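Local coordinates for protein histidyl-trna synthetase (Thermus thermophilus, PDB 1ADY) that joins histidine to tRNA(His) in an ATP-dependent reaction that releases AMP and diphosphate, and here holds the histidyl-adenylate intermediate, at residues Thr41-Glu46 against Thr77-Gly82; Glu64-Gln69 against Phe111-Pro116; Glu130-Glu135 against Gly286-Leu291; Gly167-Arg172 against Tyr263-Ala268. All blocks are in the same frame, centred on the assembly; numbering follows the deposited sequence.

Contact 1 (Thr41-Glu46 against Thr77-Gly82). With HAM (histidyl-adenosine monophosphate), chain F.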
# COMPACT_ATOMS: atom_id res chain seq x y z
N THR A 41 3.25 -2.98 9.06
CA THR A 41 2.37 -3.51 10.07
C THR A 41 0.93 -3.51 9.57
O THR A 41 0.60 -2.83 8.59
CB THR A 41 2.46 -2.69 11.37
OG1 THR A 41 2.23 -1.31 11.09
CG2 THR A 41 3.82 -2.86 12.02
N PRO A 42 0.06 -4.33 10.21
CA PRO A 42 -1.35 -4.44 9.85
C PRO A 42 -2.09 -3.12 9.98
O PRO A 42 -1.68 -2.25 10.74
CB PRO A 42 -1.87 -5.46 10.86
CG PRO A 42 -0.68 -6.34 11.07
CD PRO A 42 0.42 -5.33 11.22
N ILE A 43 -3.18 -2.98 9.23
CA ILE A 43 -4.00 -1.78 9.24
C ILE A 43 -4.62 -1.52 10.62
O ILE A 43 -4.95 -0.38 10.96
CB ILE A 43 -5.11 -1.87 8.16
CG1 ILE A 43 -4.47 -1.84 6.77
CG2 ILE A 43 -6.14 -0.75 8.31
CD1 ILE A 43 -3.85 -0.51 6.39
N PHE A 44 -4.80 -2.58 11.40
CA PHE A 44 -5.36 -2.44 12.74
C PHE A 44 -4.60 -3.26 13.78
O PHE A 44 -3.96 -4.28 13.45
CB PHE A 44 -6.87 -2.76 12.77
CG PHE A 44 -7.24 -4.05 12.08
CD1 PHE A 44 -6.81 -5.28 12.57
CD2 PHE A 44 -8.05 -4.03 10.94
CE1 PHE A 44 -7.18 -6.47 11.95
CE2 PHE A 44 -8.42 -5.22 10.31
CZ PHE A 44 -7.98 -6.44 10.82
N GLU A 45 -4.64 -2.80 15.02
CA GLU A 45 -3.98 -3.47 16.12
C GLU A 45 -4.99 -3.57 17.26
O GLU A 45 -6.09 -3.01 17.16
CB GLU A 45 -2.78 -2.64 16.61
CG GLU A 45 -1.70 -2.35 15.56
CD GLU A 45 -0.57 -3.38 15.51
OE1 GLU A 45 -0.63 -4.39 16.25
OE2 GLU A 45 0.38 -3.16 14.73
N GLU A 46 -4.65 -4.32 18.31
CA GLU A 46 -5.54 -4.44 19.46
C GLU A 46 -5.63 -3.01 20.00
O GLU A 46 -4.60 -2.37 20.20
CB GLU A 46 -4.91 -5.31 20.55
CG GLU A 46 -4.64 -6.74 20.13
CD GLU A 46 -4.02 -7.56 21.26
OE1 GLU A 46 -4.44 -7.38 22.42
OE2 GLU A 46 -3.12 -8.38 20.97
N THR A 77 -8.51 -1.44 16.60
CA THR A 77 -8.55 -0.04 16.18
C THR A 77 -7.72 0.20 14.92
O THR A 77 -6.64 -0.37 14.73
CB THR A 77 -8.07 0.90 17.30
OG1 THR A 77 -8.89 0.70 18.46
CG2 THR A 77 -8.19 2.34 16.87
N LEU A 78 -8.29 1.01 14.03
CA LEU A 78 -7.64 1.39 12.79
C LEU A 78 -6.45 2.26 13.13
O LEU A 78 -6.60 3.33 13.72
CB LEU A 78 -8.62 2.17 11.91
CG LEU A 78 -9.21 1.48 10.68
CD1 LEU A 78 -9.70 0.09 11.03
CD2 LEU A 78 -10.34 2.32 10.10
N ARG A 79 -5.26 1.77 12.79
CA ARG A 79 -4.01 2.47 13.04
C ARG A 79 -4.04 3.97 12.73
O ARG A 79 -4.24 4.38 11.59
CB ARG A 79 -2.88 1.77 12.27
CG ARG A 79 -1.79 2.67 11.74
CD ARG A 79 -1.64 2.49 10.23
NE ARG A 79 -0.91 1.28 9.89
CZ ARG A 79 -0.43 1.01 8.68
NH1 ARG A 79 -0.60 1.88 7.69
NH2 ARG A 79 0.24 -0.11 8.46
N PRO A 80 -3.89 4.81 13.78
CA PRO A 80 -3.89 6.27 13.64
C PRO A 80 -2.47 6.84 13.52
O PRO A 80 -2.28 7.97 13.08
CB PRO A 80 -4.54 6.72 14.95
CG PRO A 80 -3.98 5.75 15.93
CD PRO A 80 -4.04 4.42 15.19
N GLU A 81 -1.48 6.02 13.89
CA GLU A 81 -0.08 6.40 13.87
C GLU A 81 0.78 5.14 13.89
O GLU A 81 0.34 4.10 14.39
CB GLU A 81 0.20 7.33 15.06
CG GLU A 81 1.58 7.28 15.66
CD GLU A 81 1.68 6.29 16.80
OE1 GLU A 81 0.68 6.05 17.49
OE2 GLU A 81 2.78 5.76 17.00
N GLY A 82 2.00 5.22 13.38
CA GLY A 82 2.86 4.05 13.29
C GLY A 82 3.82 3.62 14.39
O GLY A 82 4.03 2.43 14.59
P HAM F . 2.01 13.24 14.19
O1P HAM F . 0.82 12.68 14.86
O2P HAM F . 2.42 14.58 14.65
O3P HAM F . 3.19 12.16 14.33
O5' HAM F . 1.79 13.43 12.62
C5' HAM F . 2.93 13.58 11.78
C4' HAM F . 2.54 14.06 10.40
O4' HAM F . 1.44 13.29 9.90
C3' HAM F . 2.04 15.49 10.41
O3' HAM F . 3.07 16.49 10.37
C2' HAM F . 1.28 15.52 9.10
O2' HAM F . 2.15 15.69 7.96
C1' HAM F . 0.63 14.14 9.08
N9 HAM F . -0.77 14.10 9.54
C8 HAM F . -1.22 13.93 10.80
N7 HAM F . -2.55 14.04 10.88
C5 HAM F . -2.90 14.27 9.61
C6 HAM F . -4.21 14.50 9.17
N6 HAM F . -5.21 14.49 10.00
N1 HAM F . -4.36 14.69 7.84
C2 HAM F . -3.31 14.70 7.02
N3 HAM F . -2.06 14.52 7.45
C4 HAM F . -1.85 14.30 8.77
C HAM F . 3.24 10.73 14.44
O HAM F . 2.31 10.05 14.02
CA HAM F . 4.41 10.03 15.13
N HAM F . 4.11 8.63 15.35
CB HAM F . 5.69 10.17 14.29
CG HAM F . 6.87 9.49 14.91
CD2 HAM F . 7.60 8.42 14.51
ND1 HAM F . 7.36 9.84 16.16
CE1 HAM F . 8.32 9.00 16.50
NE2 HAM F . 8.48 8.13 15.52
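Phe44 and Glu45 pair with Leu78 and Thr77 in a small antiparallel sheet of the class II catalytic domain. Glu45 and Thr77 are the hydrogen-bonded pair. Glu45 N donates to Thr77 O at 3.2 Å, and Thr77 N donates to Glu45 O at 2.9 Å. Phe44 and Leu78 form the non-hydrogen-bonded pair, with Leu78 CD1 at the edge of the Phe44 ring. Just past the strands, Arg79 N adds a third backbone bond, to Ile43 O at 2.8 Å.

The tight part is the Arg79 side chain. Bends at chi2 and chi3 (-124° and -78°) turn it back along residues 41-43. Ile43 CD1 lies over one face of the guanidinium, toward its rim. Thr41 O sits at the edge, 2.7 Å from Arg79 NH2, and NH1 bonds Pro109 O. Shortened to an alanine, Arg79 could no longer reach Pro109 O, and a gap would probably open beside Ile43 and Thr41.

The dimer partner closes another side: Gln123 of the second subunit bonds Ile43 N, and Phe66 of the second subunit meets the Phe44 ring edge-to-face. The loose side is Glu46, partly exposed, its side chain leading away from segment 77-82. By contrast, buried Glu45 OE2 makes a salt bridge with Arg88 NH2.

Contact 2 (Glu64-Gln69 against Phe111-Pro116). With HAM (histidyl-adenosine monophosphate), chain F.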
# COMPACT_ATOMS: atom_id res chain seq x y z
N GLU A 64 -10.47 10.27 18.53
CA GLU A 64 -10.14 10.24 17.11
C GLU A 64 -9.72 8.87 16.60
O GLU A 64 -9.09 8.77 15.54
CB GLU A 64 -9.05 11.27 16.81
CG GLU A 64 -9.42 12.70 17.14
CD GLU A 64 -8.33 13.71 16.80
OE1 GLU A 64 -7.21 13.30 16.43
OE2 GLU A 64 -8.61 14.93 16.90
N MET A 65 -10.09 7.82 17.30
CA MET A 65 -9.71 6.48 16.88
C MET A 65 -10.86 5.66 16.31
O MET A 65 -11.87 5.47 16.98
CB MET A 65 -9.07 5.71 18.03
CG MET A 65 -7.78 6.33 18.54
SD MET A 65 -6.83 5.20 19.56
CE MET A 65 -8.05 4.69 20.75
N PHE A 66 -10.69 5.18 15.09
CA PHE A 66 -11.71 4.34 14.47
C PHE A 66 -11.55 2.97 15.09
O PHE A 66 -10.72 2.18 14.66
CB PHE A 66 -11.51 4.26 12.96
CG PHE A 66 -11.91 5.51 12.22
CD1 PHE A 66 -13.20 6.01 12.33
CD2 PHE A 66 -10.99 6.18 11.42
CE1 PHE A 66 -13.58 7.16 11.65
CE2 PHE A 66 -11.36 7.34 10.73
CZ PHE A 66 -12.66 7.83 10.85
N THR A 67 -12.28 2.74 16.17
CA THR A 67 -12.20 1.47 16.88
C THR A 67 -13.51 0.70 16.74
O THR A 67 -14.59 1.30 16.72
CB THR A 67 -11.83 1.70 18.37
OG1 THR A 67 -11.95 0.47 19.10
CG2 THR A 67 -12.70 2.76 19.01
N PHE A 68 -13.40 -0.62 16.63
CA PHE A 68 -14.55 -1.51 16.47
C PHE A 68 -14.26 -2.86 17.13
O PHE A 68 -13.13 -3.13 17.53
CB PHE A 68 -14.83 -1.73 14.98
CG PHE A 68 -13.65 -2.26 14.21
CD1 PHE A 68 -13.41 -3.63 14.12
CD2 PHE A 68 -12.77 -1.38 13.57
CE1 PHE A 68 -12.31 -4.12 13.43
CE2 PHE A 68 -11.67 -1.86 12.88
CZ PHE A 68 -11.44 -3.23 12.80
N GLN A 69 -15.25 -3.74 17.15
CA GLN A 69 -15.07 -5.05 17.76
C GLN A 69 -14.90 -6.22 16.80
O GLN A 69 -15.58 -6.33 15.78
CB GLN A 69 -16.19 -5.37 18.73
CG GLN A 69 -16.04 -4.73 20.09
CD GLN A 69 -17.15 -5.12 21.03
OE1 GLN A 69 -18.22 -4.51 21.04
NE2 GLN A 69 -16.92 -6.16 21.81
N PHE A 111 -5.45 6.34 9.86
CA PHE A 111 -6.84 6.76 10.01
C PHE A 111 -7.10 7.47 11.33
O PHE A 111 -6.89 6.91 12.41
CB PHE A 111 -7.75 5.54 9.89
CG PHE A 111 -7.24 4.52 8.91
CD1 PHE A 111 -7.56 4.62 7.55
CD2 PHE A 111 -6.40 3.49 9.33
CE1 PHE A 111 -7.04 3.72 6.64
CE2 PHE A 111 -5.87 2.59 8.42
CZ PHE A 111 -6.19 2.70 7.07
N ARG A 112 -7.59 8.70 11.22
CA ARG A 112 -7.91 9.52 12.38
C ARG A 112 -9.33 10.03 12.26
O ARG A 112 -9.67 10.73 11.30
CB ARG A 112 -6.94 10.70 12.50
CG ARG A 112 -6.13 10.69 13.79
CD ARG A 112 -4.71 10.25 13.56
NE ARG A 112 -3.84 11.38 13.25
CZ ARG A 112 -2.56 11.47 13.59
NH1 ARG A 112 -1.96 10.48 14.25
NH2 ARG A 112 -1.88 12.57 13.32
N ALA A 113 -10.16 9.69 13.24
CA ALA A 113 -11.56 10.09 13.26
C ALA A 113 -11.79 11.53 13.67
O ALA A 113 -12.46 11.81 14.66
CB ALA A 113 -12.35 9.17 14.18
N GLU A 114 -11.25 12.47 12.90
CA GLU A 114 -11.42 13.87 13.22
C GLU A 114 -12.13 14.58 12.07
O GLU A 114 -12.03 14.15 10.92
CB GLU A 114 -10.08 14.53 13.51
CG GLU A 114 -9.18 14.71 12.30
CD GLU A 114 -7.72 14.90 12.68
OE1 GLU A 114 -7.44 15.61 13.67
OE2 GLU A 114 -6.87 14.32 12.00
N ARG A 115 -12.84 15.65 12.39
CA ARG A 115 -13.58 16.43 11.39
C ARG A 115 -12.59 17.00 10.38
O ARG A 115 -11.72 17.81 10.73
CB ARG A 115 -14.38 17.53 12.06
CG ARG A 115 -15.25 17.02 13.20
CD ARG A 115 -15.99 18.14 13.88
NE ARG A 115 -16.51 17.72 15.17
CZ ARG A 115 -17.36 18.43 15.90
NH1 ARG A 115 -17.81 19.60 15.43
NH2 ARG A 115 -17.74 17.98 17.09
N PRO A 116 -12.73 16.60 9.10
CA PRO A 116 -11.84 17.05 8.03
C PRO A 116 -11.95 18.51 7.63
O PRO A 116 -13.03 19.14 7.72
CB PRO A 116 -12.19 16.13 6.84
CG PRO A 116 -13.29 15.20 7.33
CD PRO A 116 -13.91 15.92 8.52
P HAM F . 2.01 13.24 14.19
O1P HAM F . 0.82 12.68 14.86
O2P HAM F . 2.42 14.58 14.65
O3P HAM F . 3.19 12.16 14.33
O5' HAM F . 1.79 13.43 12.62
C5' HAM F . 2.93 13.58 11.78
C4' HAM F . 2.54 14.06 10.40
O4' HAM F . 1.44 13.29 9.90
C3' HAM F . 2.04 15.49 10.41
O3' HAM F . 3.07 16.49 10.37
C2' HAM F . 1.28 15.52 9.10
O2' HAM F . 2.15 15.69 7.96
C1' HAM F . 0.63 14.14 9.08
N9 HAM F . -0.77 14.10 9.54
C8 HAM F . -1.22 13.93 10.80
N7 HAM F . -2.55 14.04 10.88
C5 HAM F . -2.90 14.27 9.61
C6 HAM F . -4.21 14.50 9.17
N6 HAM F . -5.21 14.49 10.00
N1 HAM F . -4.36 14.69 7.84
C2 HAM F . -3.31 14.70 7.02
N3 HAM F . -2.06 14.52 7.45
C4 HAM F . -1.85 14.30 8.77
C HAM F . 3.24 10.73 14.44
O HAM F . 2.31 10.05 14.02
CA HAM F . 4.41 10.03 15.13
N HAM F . 4.11 8.63 15.35
CB HAM F . 5.69 10.17 14.29
CG HAM F . 6.87 9.49 14.91
CD2 HAM F . 7.60 8.42 14.51
ND1 HAM F . 7.36 9.84 16.16
CE1 HAM F . 8.32 9.00 16.50
NE2 HAM F . 8.48 8.13 15.52
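Ala113 N donates to Glu64 O at 2.7 Å, from above the carbonyl plane and not on a lone pair, while Ala113 is the centre of an inverse gamma turn. The turn brings the Ala113 methyl onto Phe66. Its CB lies over one face of the ring, 3.6 Å from the centroid, in a CH-pi contact. Phe111 CB touches the same ring at its edge, 3.6 Å from Phe66 CD2. The Phe66 CG is set beside its own backbone N (chi1 -75°), and the ring thereby reaches both partners. Arg71 of the second subunit packs on Ala113.

At the other end, the extended Glu64 side chain lies across Glu114. Glu64 OE2 is 3.7 Å from Glu114 CB and 3.5 Å from Glu114 OE1. The two carboxylate planes are 56° apart, and both groups are acceptors. Arg112 runs from Glu64 toward the bound histidyl-adenylate. Its NH2 donates to the phosphate oxygen O1P at 3.1 Å, with O1P in the guanidinium plane. The sequence around Arg112 fits motif 2 of class II synthetases, where an arginine holds this phosphate.

Glu114 OE2 approaches the adenine amino nitrogen N6 of the adenylate at 2.6 Å. The contact therefore brings a positive group to the phosphate and an acidic one to the adenine amino group. The second carboxylate, from Glu64, would probably raise the negative potential around Glu114.

Contact 3 (Glu130-Glu135 against Gly286-Leu291). With HAM (histidyl-adenosine monophosphate), chain F.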
# COMPACT_ATOMS: atom_id res chain seq x y z
N GLU A 130 11.99 4.84 11.98
CA GLU A 130 12.23 4.46 13.37
C GLU A 130 13.65 3.95 13.59
O GLU A 130 14.23 3.28 12.73
CB GLU A 130 11.25 3.36 13.77
CG GLU A 130 10.34 3.68 14.95
CD GLU A 130 9.50 4.93 14.74
OE1 GLU A 130 10.08 6.03 14.73
OE2 GLU A 130 8.26 4.82 14.60
N ALA A 131 14.21 4.27 14.75
CA ALA A 131 15.55 3.83 15.14
C ALA A 131 15.43 3.34 16.58
O ALA A 131 15.35 4.14 17.52
CB ALA A 131 16.54 4.99 15.05
N LEU A 132 15.38 2.03 16.75
CA LEU A 132 15.20 1.44 18.08
C LEU A 132 16.43 0.73 18.67
O LEU A 132 17.27 0.21 17.94
CB LEU A 132 14.03 0.46 18.03
CG LEU A 132 12.71 1.05 17.55
CD1 LEU A 132 11.79 -0.03 17.04
CD2 LEU A 132 12.05 1.81 18.68
N GLY A 133 16.51 0.73 19.99
CA GLY A 133 17.60 0.07 20.68
C GLY A 133 18.75 0.91 21.23
O GLY A 133 19.69 0.34 21.77
N SER A 134 18.67 2.23 21.13
CA SER A 134 19.76 3.07 21.63
C SER A 134 19.35 4.48 22.05
O SER A 134 18.46 5.10 21.46
CB SER A 134 20.88 3.16 20.58
OG SER A 134 21.96 3.95 21.05
N GLU A 135 20.04 4.99 23.07
CA GLU A 135 19.79 6.31 23.63
C GLU A 135 20.72 7.35 23.01
O GLU A 135 20.49 8.56 23.13
CB GLU A 135 19.99 6.25 25.15
CG GLU A 135 19.90 7.57 25.88
CD GLU A 135 18.50 8.09 25.99
OE1 GLU A 135 17.76 7.60 26.87
OE2 GLU A 135 18.13 8.98 25.19
N GLY A 286 10.29 12.47 17.23
CA GLY A 286 11.01 12.69 18.47
C GLY A 286 11.36 11.37 19.14
O GLY A 286 11.03 10.30 18.62
N ARG A 287 12.03 11.46 20.28
CA ARG A 287 12.43 10.27 21.02
C ARG A 287 11.23 9.81 21.84
O ARG A 287 10.37 10.63 22.20
CB ARG A 287 13.63 10.60 21.90
CG ARG A 287 14.20 9.43 22.67
CD ARG A 287 15.62 9.72 23.12
NE ARG A 287 16.61 9.44 22.07
CZ ARG A 287 17.04 8.22 21.77
NH1 ARG A 287 16.59 7.16 22.43
NH2 ARG A 287 17.97 8.05 20.82
N TYR A 288 11.17 8.52 22.15
CA TYR A 288 10.02 7.99 22.89
C TYR A 288 10.37 6.77 23.73
O TYR A 288 9.67 5.75 23.71
CB TYR A 288 8.90 7.63 21.89
CG TYR A 288 9.39 6.83 20.70
CD1 TYR A 288 9.55 5.45 20.79
CD2 TYR A 288 9.79 7.46 19.52
CE1 TYR A 288 10.10 4.71 19.75
CE2 TYR A 288 10.34 6.73 18.47
CZ TYR A 288 10.50 5.36 18.59
OH TYR A 288 11.08 4.64 17.58
N ASP A 289 11.46 6.86 24.47
CA ASP A 289 11.90 5.76 25.32
C ASP A 289 10.78 5.47 26.33
O ASP A 289 10.05 6.38 26.72
CB ASP A 289 13.18 6.14 26.07
CG ASP A 289 14.29 6.63 25.13
OD1 ASP A 289 14.11 6.64 23.90
OD2 ASP A 289 15.37 7.02 25.64
N GLY A 290 10.60 4.21 26.69
CA GLY A 290 9.56 3.88 27.65
C GLY A 290 8.29 3.35 27.01
O GLY A 290 7.56 2.58 27.64
N LEU A 291 8.04 3.74 25.76
CA LEU A 291 6.86 3.28 25.04
C LEU A 291 6.79 1.75 25.04
O LEU A 291 5.75 1.16 25.33
CB LEU A 291 6.88 3.80 23.60
CG LEU A 291 5.78 3.33 22.65
CD1 LEU A 291 4.43 3.63 23.24
CD2 LEU A 291 5.94 4.01 21.31
P HAM F . 2.01 13.24 14.19
O1P HAM F . 0.82 12.68 14.86
O2P HAM F . 2.42 14.58 14.65
O3P HAM F . 3.19 12.16 14.33
O5' HAM F . 1.79 13.43 12.62
C5' HAM F . 2.93 13.58 11.78
C4' HAM F . 2.54 14.06 10.40
O4' HAM F . 1.44 13.29 9.90
C3' HAM F . 2.04 15.49 10.41
O3' HAM F . 3.07 16.49 10.37
C2' HAM F . 1.28 15.52 9.10
O2' HAM F . 2.15 15.69 7.96
C1' HAM F . 0.63 14.14 9.08
N9 HAM F . -0.77 14.10 9.54
C8 HAM F . -1.22 13.93 10.80
N7 HAM F . -2.55 14.04 10.88
C5 HAM F . -2.90 14.27 9.61
C6 HAM F . -4.21 14.50 9.17
N6 HAM F . -5.21 14.49 10.00
N1 HAM F . -4.36 14.69 7.84
C2 HAM F . -3.31 14.70 7.02
N3 HAM F . -2.06 14.52 7.45
C4 HAM F . -1.85 14.30 8.77
C HAM F . 3.24 10.73 14.44
O HAM F . 2.31 10.05 14.02
CA HAM F . 4.41 10.03 15.13
N HAM F . 4.11 8.63 15.35
CB HAM F . 5.69 10.17 14.29
CG HAM F . 6.87 9.49 14.91
CD2 HAM F . 7.60 8.42 14.51
ND1 HAM F . 7.36 9.84 16.16
CE1 HAM F . 8.32 9.00 16.50
NE2 HAM F . 8.48 8.13 15.52
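Leu132 CD2 meets the Tyr288 ring at its edge, 3.7 Å from CE1, the two side chains crossing at about a right angle. The Glu130 carboxylate stands steeply to the same ring, their planes 74° apart. Glu130 and Tyr288 border the histidine end of the bound adenylate. The imidazole NE2 donates to Glu130 OE1 at 2.8 Å, and the imidazole CE1 lies 3.6 Å from Tyr288 CE2. Glu130 OE2 is held by Asn128.

The other half centres on Arg287. Its CG is anti to the backbone N (chi1 -176°) and the chain bends at chi3, turning the guanidinium end-on to Ser134 O. NH1 and NH2 both donate to that oxygen, at 2.9 and 3.1 Å, from opposite faces of its carbonyl plane. NH1 also bonds the syn lone pair of Asp289 OD1 at 2.9 Å. Glu135 comes from above instead: its OE2 lies 3.5 Å from NE, well out of the guanidinium plane, so only charge attraction counts there.

Strands 123-132 and 281-287 flank strand 302-308 in the catalytic sheet, and this network ties their ends. Asp140 adds a salt bridge to Arg287 NH2. With three carboxylates around it, Arg287 probably offsets the repulsion between Glu135 and Asp289.

Contact 4 (Gly167-Arg172 against Tyr263-Ala268). With HAM (histidyl-adenosine monophosphate), chain F.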
# COMPACT_ATOMS: atom_id res chain seq x y z
N GLY A 167 12.27 16.95 27.88
CA GLY A 167 12.97 16.46 29.07
C GLY A 167 12.84 14.97 29.41
O GLY A 167 12.80 14.16 28.49
N ASP A 168 12.90 14.61 30.70
CA ASP A 168 12.81 13.22 31.22
C ASP A 168 11.47 13.09 31.95
O ASP A 168 10.81 14.10 32.18
CB ASP A 168 13.93 12.94 32.24
CG ASP A 168 15.30 12.87 31.60
OD1 ASP A 168 15.52 11.98 30.76
OD2 ASP A 168 16.16 13.70 31.96
N PRO A 169 11.08 11.87 32.38
CA PRO A 169 9.80 11.72 33.08
C PRO A 169 9.68 12.64 34.30
O PRO A 169 8.60 13.17 34.57
CB PRO A 169 9.80 10.24 33.48
CG PRO A 169 11.26 9.85 33.48
CD PRO A 169 11.76 10.57 32.26
N GLU A 170 10.79 12.85 35.01
CA GLU A 170 10.81 13.71 36.19
C GLU A 170 10.54 15.16 35.80
O GLU A 170 9.66 15.82 36.37
CB GLU A 170 12.16 13.62 36.91
CG GLU A 170 12.53 12.24 37.43
CD GLU A 170 13.08 11.31 36.35
OE1 GLU A 170 13.74 11.81 35.41
OE2 GLU A 170 12.88 10.08 36.46
N ASP A 171 11.29 15.65 34.82
CA ASP A 171 11.14 17.02 34.33
C ASP A 171 9.70 17.22 33.83
O ASP A 171 9.06 18.23 34.12
CB ASP A 171 12.12 17.29 33.18
CG ASP A 171 13.56 16.95 33.55
OD1 ASP A 171 13.94 17.11 34.73
OD2 ASP A 171 14.32 16.51 32.65
N ARG A 172 9.21 16.21 33.12
CA ARG A 172 7.86 16.20 32.56
C ARG A 172 6.85 16.38 33.69
O ARG A 172 5.94 17.20 33.61
CB ARG A 172 7.63 14.87 31.83
CG ARG A 172 6.38 14.78 30.98
CD ARG A 172 6.31 13.44 30.27
NE ARG A 172 5.15 13.33 29.39
CZ ARG A 172 5.16 13.61 28.09
NH1 ARG A 172 6.27 14.02 27.50
NH2 ARG A 172 4.05 13.47 27.37
N TYR A 263 3.98 9.70 24.30
CA TYR A 263 5.10 8.78 24.46
C TYR A 263 6.47 9.44 24.30
O TYR A 263 7.51 8.83 24.56
CB TYR A 263 4.97 7.55 23.55
CG TYR A 263 4.82 7.83 22.06
CD1 TYR A 263 5.78 8.56 21.36
CD2 TYR A 263 3.74 7.33 21.35
CE1 TYR A 263 5.67 8.77 19.99
CE2 TYR A 263 3.61 7.54 19.99
CZ TYR A 263 4.59 8.26 19.31
OH TYR A 263 4.48 8.46 17.95
N TYR A 264 6.45 10.70 23.87
CA TYR A 264 7.67 11.47 23.66
C TYR A 264 8.44 11.79 24.93
O TYR A 264 7.86 12.20 25.94
CB TYR A 264 7.38 12.78 22.93
CG TYR A 264 7.08 12.58 21.48
CD1 TYR A 264 8.07 12.16 20.59
CD2 TYR A 264 5.79 12.78 20.98
CE1 TYR A 264 7.79 11.96 19.25
CE2 TYR A 264 5.51 12.58 19.64
CZ TYR A 264 6.51 12.17 18.78
OH TYR A 264 6.22 12.00 17.45
N VAL A 265 9.75 11.63 24.85
CA VAL A 265 10.65 11.92 25.95
C VAL A 265 11.91 12.50 25.31
O VAL A 265 12.46 11.93 24.36
CB VAL A 265 10.97 10.66 26.80
CG1 VAL A 265 11.80 9.67 26.02
CG2 VAL A 265 11.67 11.04 28.08
N ARG A 266 12.34 13.67 25.79
CA ARG A 266 13.52 14.34 25.27
C ARG A 266 13.28 14.96 23.89
O ARG A 266 12.32 15.71 23.72
CB ARG A 266 14.75 13.42 25.29
CG ARG A 266 15.19 13.05 26.69
CD ARG A 266 16.46 12.22 26.73
NE ARG A 266 16.89 12.03 28.11
CZ ARG A 266 18.07 11.54 28.48
NH1 ARG A 266 18.96 11.17 27.57
NH2 ARG A 266 18.38 11.45 29.77
N THR A 267 14.14 14.67 22.93
CA THR A 267 14.06 15.23 21.59
C THR A 267 12.67 15.30 20.95
O THR A 267 11.93 14.32 20.96
CB THR A 267 15.00 14.49 20.62
OG1 THR A 267 16.26 14.24 21.26
CG2 THR A 267 15.23 15.33 19.36
N ALA A 268 12.35 16.45 20.38
CA ALA A 268 11.08 16.69 19.71
C ALA A 268 11.33 17.66 18.57
O ALA A 268 11.94 18.72 18.78
CB ALA A 268 10.09 17.27 20.69
P HAM F . 2.01 13.24 14.19
O1P HAM F . 0.82 12.68 14.86
O2P HAM F . 2.42 14.58 14.65
O3P HAM F . 3.19 12.16 14.33
O5' HAM F . 1.79 13.43 12.62
C5' HAM F . 2.93 13.58 11.78
C4' HAM F . 2.54 14.06 10.40
O4' HAM F . 1.44 13.29 9.90
C3' HAM F . 2.04 15.49 10.41
O3' HAM F . 3.07 16.49 10.37
C2' HAM F . 1.28 15.52 9.10
O2' HAM F . 2.15 15.69 7.96
C1' HAM F . 0.63 14.14 9.08
N9 HAM F . -0.77 14.10 9.54
C8 HAM F . -1.22 13.93 10.80
N7 HAM F . -2.55 14.04 10.88
C5 HAM F . -2.90 14.27 9.61
C6 HAM F . -4.21 14.50 9.17
N6 HAM F . -5.21 14.49 10.00
N1 HAM F . -4.36 14.69 7.84
C2 HAM F . -3.31 14.70 7.02
N3 HAM F . -2.06 14.52 7.45
C4 HAM F . -1.85 14.30 8.77
C HAM F . 3.24 10.73 14.44
O HAM F . 2.31 10.05 14.02
CA HAM F . 4.41 10.03 15.13
N HAM F . 4.11 8.63 15.35
CB HAM F . 5.69 10.17 14.29
CG HAM F . 6.87 9.49 14.91
CD2 HAM F . 7.60 8.42 14.51
ND1 HAM F . 7.36 9.84 16.16
CE1 HAM F . 8.32 9.00 16.50
NE2 HAM F . 8.48 8.13 15.52
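Arg266, Gly167 and Asp168 carry this contact, which joins the start of helix 169-183 to the approach of strand 267-272. Strands 160-165 and 267-272 are neighbours in the large sheet of the class II catalytic domain.

Arg266 has the most surface buried. Its side chain is extended from CG to NE and passes over the Gly167 carbonyl, with CG 3.2 Å from Gly167 O. The guanidinium then takes Asp168 side-on. NE and NH2 both donate to the single oxygen OD1, at 3.0 and 3.1 Å. OD1 lies in the guanidinium plane, but the carboxylate is turned 62° against it. A leucine here would probably leave Asp168 OD1 without either donor and its charge without a mate, free to turn at the helix start.

Gly167 takes part through its backbone. Its O accepts a weak bond from Arg266 N and also faces Val265 CG2, at 3.3 Å. Asp168 stands at the N-cap position of the helix, though its side chain makes no capping bond. Its N donates to Asp171 OD2 at 3.1 Å. Val265 CG2 also packs against the ring of Pro169.

Residues 259-264 fit the histidine-specific RGLDYY motif of these enzymes. Just before Val265 the chain presents two tyrosines to the histidyl-adenylate. Tyr263 OH accepts from its amino N at 2.6 Å, and Tyr264 OH donates to its imidazole ND1 at 2.8 Å.

All four contacts lie in the catalytic part of the synthetase and touch the same histidyl-adenylate. Contacts 1 and 2 lie with centres about 11 Å apart and share the three-stranded sheet 44-46, 75-78, 67-69. Their segments alternate along the chain, and both reach the second subunit. Contacts 3 and 4 are also about 11 Å apart, joined through neighbouring strands 281-287 and 267-272 of the large sheet. Contact 4 is nested within the loop closed by contact 3. The two pairs follow in series, with centres 19 to 27 Å apart. Contact 2 meets the phosphate and adenine, and contacts 3 and 4 meet the histidine, so distant chain parts build one site.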